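Local coordinates for protein transferrin (Manduca sexta, PDB 6WB6) that transports iron, binding a single ferric ion per molecule together with a carbonate anion, at residues L355-N360 with S364-M369; V385-E390 with L394-D399. One frame throughout, in Å; residues are numbered along the deposited sequence.

Contact 1 (L355-N360 with S364-M369); sequences LCVTSN and SKCRAM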
# COMPACT_ATOMS: atom_id res chain seq x y z
N LEU A 355 -3.20 13.58 8.56
CA LEU A 355 -2.27 12.86 9.41
C LEU A 355 -1.45 13.87 10.19
O LEU A 355 -0.91 14.81 9.60
CB LEU A 355 -1.33 11.97 8.59
CG LEU A 355 -0.17 11.38 9.41
CD1 LEU A 355 -0.65 10.46 10.49
CD2 LEU A 355 0.84 10.68 8.50
N CYS A 356 -1.34 13.66 11.49
CA CYS A 356 -0.54 14.56 12.32
C CYS A 356 0.88 14.02 12.37
O CYS A 356 1.10 12.83 12.62
CB CYS A 356 -1.12 14.67 13.72
SG CYS A 356 -0.29 16.01 14.66
N VAL A 357 1.85 14.89 12.08
CA VAL A 357 3.26 14.56 12.10
C VAL A 357 3.95 15.45 13.13
O VAL A 357 3.47 16.53 13.47
CB VAL A 357 3.90 14.75 10.72
CG1 VAL A 357 3.17 13.91 9.68
CG2 VAL A 357 3.86 16.20 10.32
N THR A 358 5.11 15.00 13.60
CA THR A 358 5.80 15.66 14.70
C THR A 358 7.15 16.26 14.31
O THR A 358 7.92 16.60 15.20
CB THR A 358 6.04 14.70 15.86
OG1 THR A 358 6.78 13.56 15.39
CG2 THR A 358 4.73 14.23 16.46
N SER A 359 7.45 16.42 13.02
CA SER A 359 8.71 17.04 12.65
C SER A 359 8.60 17.57 11.23
O SER A 359 7.72 17.17 10.46
CB SER A 359 9.87 16.06 12.77
OG SER A 359 9.85 15.11 11.72
N ASN A 360 9.53 18.50 10.91
CA ASN A 360 9.59 19.08 9.58
C ASN A 360 9.91 18.02 8.52
O ASN A 360 9.37 18.07 7.41
CB ASN A 360 10.64 20.20 9.50
CG ASN A 360 10.28 21.41 10.32
OD1 ASN A 360 9.12 21.63 10.65
ND2 ASN A 360 11.28 22.22 10.66
N SER A 364 7.52 16.88 5.50
CA SER A 364 7.86 16.84 4.08
C SER A 364 7.63 15.45 3.51
O SER A 364 7.23 15.33 2.35
CB SER A 364 9.30 17.29 3.87
OG SER A 364 10.15 16.53 4.70
N LYS A 365 7.86 14.40 4.30
CA LYS A 365 7.58 13.05 3.82
C LYS A 365 6.09 12.85 3.62
O LYS A 365 5.66 12.25 2.63
CB LYS A 365 8.16 12.00 4.79
CG LYS A 365 8.01 10.56 4.29
CD LYS A 365 8.63 9.51 5.21
CE LYS A 365 8.28 8.11 4.72
NZ LYS A 365 8.94 6.99 5.45
N CYS A 366 5.29 13.37 4.54
CA CYS A 366 3.84 13.27 4.41
C CYS A 366 3.34 14.01 3.17
O CYS A 366 2.42 13.55 2.48
CB CYS A 366 3.18 13.82 5.68
SG CYS A 366 1.41 13.83 5.64
N ARG A 367 3.95 15.15 2.85
CA ARG A 367 3.52 15.91 1.68
C ARG A 367 3.92 15.22 0.38
O ARG A 367 3.17 15.26 -0.59
CB ARG A 367 4.08 17.32 1.72
CG ARG A 367 3.34 18.19 2.74
CD ARG A 367 3.92 19.62 2.81
NE ARG A 367 3.13 20.45 3.71
CZ ARG A 367 3.59 21.52 4.35
NH1 ARG A 367 4.86 21.90 4.18
NH2 ARG A 367 2.78 22.21 5.15
N ALA A 368 5.12 14.62 0.33
CA ALA A 368 5.51 13.89 -0.88
C ALA A 368 4.64 12.64 -1.02
O ALA A 368 4.20 12.31 -2.12
CB ALA A 368 7.00 13.53 -0.83
N MET A 369 4.34 11.99 0.09
CA MET A 369 3.43 10.85 0.09
C MET A 369 2.03 11.26 -0.34
O MET A 369 1.35 10.52 -1.06
CB MET A 369 3.42 10.22 1.47
CG MET A 369 2.58 9.00 1.61
SD MET A 369 3.07 8.09 3.07
CE MET A 369 3.01 9.38 4.30
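Ser364 N donates to Asn360 O at 2.9 Å, with an N-H...O angle of 152°. This is an i to i+4 bond in the first turn of helix 360-375, which follows strand 352-357 after a two-residue turn. The donor is tilted 29° from the carbonyl plane of Asn360. The hydroxyl of Ser364 stands between its own backbone N and carbonyl carbon, which brings OG to 3.2 Å from Asn360 O. Its hydrogen bond, however, is to the backbone oxygen of Val361. The amide and the hydroxyl of Ser364 thus use two successive carbonyls of the first turn. Ser359 is the N-cap, and its OG bonds the backbone N of Ala362. Lys365 runs extended away from the strand, and its NZ binds the backbone oxygens of Ile620 and Val630.

Cys366 carries the apolar part of the contact. Its CB packs on Val357 CG1 at 4.0 Å. Its sulfur lies anti to the backbone N, chi1 177°, and meets Leu355 CD2 at 4.3 Å. Leu355 and Val357 alternate with Cys356, so both direct their side chains to the helix while Cys356 turns to the other side of the strand. The SG of Cys366 is also tied covalently to Cys384. Met369, nearly one turn later, packs on Phe618.

The contact forms the first half of a beta-alpha-beta unit: strand 352-357, helix 360-375 and the parallel strand 381-386. The Cys366-Cys384 disulfide fastens the helix to the second strand. Leu382 of that strand touches both Leu355 and Cys366. On the other side of strand 352-357, Cys356 is bonded to Cys393 of helix 390-399.

Contact 2 (V385-E390 with L394-D399); sequences VQENSE and LKSVQD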
# COMPACT_ATOMS: atom_id res chain seq x y z
N VAL A 385 -0.43 17.70 8.86
CA VAL A 385 -0.56 18.70 9.91
C VAL A 385 0.51 18.44 10.96
O VAL A 385 0.70 17.30 11.39
CB VAL A 385 -1.95 18.69 10.54
CG1 VAL A 385 -1.97 19.55 11.79
CG2 VAL A 385 -2.97 19.21 9.52
N GLN A 386 1.20 19.49 11.38
CA GLN A 386 2.41 19.34 12.17
C GLN A 386 2.26 19.95 13.55
O GLN A 386 1.98 21.14 13.70
CB GLN A 386 3.60 19.99 11.47
CG GLN A 386 4.93 19.44 11.99
CD GLN A 386 6.06 20.41 11.83
OE1 GLN A 386 5.97 21.35 11.05
NE2 GLN A 386 7.13 20.19 12.57
N GLU A 387 2.47 19.13 14.56
CA GLU A 387 2.60 19.59 15.93
C GLU A 387 4.01 19.25 16.38
O GLU A 387 4.75 18.56 15.67
CB GLU A 387 1.54 18.94 16.84
CG GLU A 387 0.12 19.22 16.40
CD GLU A 387 -0.30 20.65 16.67
OE1 GLU A 387 0.24 21.26 17.62
OE2 GLU A 387 -1.13 21.17 15.91
N ASN A 388 4.39 19.71 17.56
CA ASN A 388 5.78 19.61 17.96
C ASN A 388 6.05 18.43 18.88
O ASN A 388 7.19 18.26 19.33
CB ASN A 388 6.24 20.93 18.58
CG ASN A 388 6.68 21.96 17.53
OD1 ASN A 388 6.48 21.77 16.32
ND2 ASN A 388 7.27 23.06 17.98
N SER A 389 5.06 17.59 19.12
CA SER A 389 5.29 16.36 19.86
C SER A 389 4.20 15.34 19.55
O SER A 389 3.17 15.65 18.95
CB SER A 389 5.30 16.62 21.37
OG SER A 389 3.99 16.88 21.80
N GLU A 390 4.43 14.13 20.02
CA GLU A 390 3.42 13.09 19.93
C GLU A 390 2.19 13.46 20.76
O GLU A 390 1.06 13.36 20.30
CB GLU A 390 4.02 11.76 20.38
CG GLU A 390 3.05 10.61 20.53
CD GLU A 390 3.73 9.34 20.99
OE1 GLU A 390 4.48 8.74 20.19
OE2 GLU A 390 3.56 8.97 22.17
N LEU A 394 -1.60 13.87 19.49
CA LEU A 394 -2.73 13.17 20.07
C LEU A 394 -3.81 14.15 20.50
O LEU A 394 -4.99 13.95 20.22
CB LEU A 394 -2.28 12.32 21.25
CG LEU A 394 -1.34 11.19 20.87
CD1 LEU A 394 -0.79 10.61 22.15
CD2 LEU A 394 -2.05 10.13 20.01
N LYS A 395 -3.43 15.20 21.23
CA LYS A 395 -4.41 16.23 21.54
C LYS A 395 -5.08 16.73 20.28
O LYS A 395 -6.28 17.02 20.27
CB LYS A 395 -3.75 17.39 22.27
CG LYS A 395 -4.65 18.60 22.51
CD LYS A 395 -5.91 18.25 23.34
CE LYS A 395 -6.50 19.51 24.01
NZ LYS A 395 -7.93 19.35 24.49
N SER A 396 -4.30 16.90 19.21
CA SER A 396 -4.88 17.48 18.01
C SER A 396 -5.90 16.54 17.40
O SER A 396 -6.94 17.00 16.90
CB SER A 396 -3.78 17.81 17.00
OG SER A 396 -4.31 18.23 15.75
N VAL A 397 -5.64 15.23 17.42
CA VAL A 397 -6.66 14.30 16.93
C VAL A 397 -7.93 14.44 17.78
O VAL A 397 -9.04 14.55 17.25
CB VAL A 397 -6.12 12.86 16.93
CG1 VAL A 397 -7.18 11.84 16.42
CG2 VAL A 397 -4.87 12.75 16.02
N GLN A 398 -7.79 14.51 19.09
CA GLN A 398 -8.96 14.72 19.94
C GLN A 398 -9.73 15.98 19.55
O GLN A 398 -10.96 15.94 19.40
CB GLN A 398 -8.54 14.82 21.39
CG GLN A 398 -9.70 14.93 22.32
CD GLN A 398 -9.27 15.17 23.71
OE1 GLN A 398 -9.53 14.35 24.60
NE2 GLN A 398 -8.60 16.30 23.94
N ASP A 399 -9.02 17.11 19.44
CA ASP A 399 -9.60 18.41 19.11
C ASP A 399 -10.15 18.45 17.71
O ASP A 399 -10.77 19.45 17.34
CB ASP A 399 -8.53 19.52 19.20
CG ASP A 399 -8.15 19.85 20.62
OD1 ASP A 399 -9.01 19.72 21.51
OD2 ASP A 399 -6.97 20.23 20.82
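The backbone of Glu390 and Leu394 forms an i to i+4 bond in the first turn of helix 390-399, with Leu394 N 2.8 Å from Glu390 O, an N-H...O angle of 160°, and the donor nearly in line with the C=O bond. Ser389 is the N-cap, its OG accepting from the backbone N of Ala392.

Glu390 and Leu394 lie side by side and point the same way. Leu394 has CG beside its backbone N, chi1 -64°, and this brings CG to 3.3 Å from Glu390 O. Its CD1 meets the aliphatic CG of Glu390 at 4.2 Å. Beyond CG the glutamate runs extended to its carboxylate, where OE2 forms a salt bridge with Arg411. The other sides of Leu394 pack on Ala415, Tyr419 and Leu421. With an alanine in place of Leu394, a gap would probably open beside Ala415, Tyr419 and Leu421, and CG of Glu390 would lose its apolar neighbour.

Later in the helix, Ser396 CB touches Glu387 CG at 4.2 Å. The closest approach of this pair is between carbons. The hydroxyl of Ser396 bonds to that of Ser402. Within the helix itself, Lys395 NZ forms a salt bridge with Asp399 OD1 at 3.2 Å.

The contact joins the end of strand 381-386 to the helix that follows it. Leu394, with Lys395 and Gln398, packs on helix 411-419. Glu390 touches Val407 and Val397 touches Ala405, both in strand 405-407, while Glu387 reaches Cys356 of the adjacent strand 352-357.

How the contacts relate
Both contacts follow one plan: a strand of the same two-stranded parallel sheet, a short turn with a serine N-cap, and the first turns of a helix. Their strands are neighbours, paired by Val357 N to Val385 O at 2.8 Å and Val357 O to Glu387 N at 3.0 Å, both probable hydrogen bonds. Contact 1 is the more buried and nearer the middle of the chain; its packing side chains, Leu355, Val357 and Cys366, are apolar and reinforced by a disulfide. Contact 2 is partly buried. It relies on the aliphatic parts of two glutamates; the carboxylate of Glu390 is held by Arg411. The Cys356-Cys393 disulfide links the strand of contact 1 to the helix of contact 2.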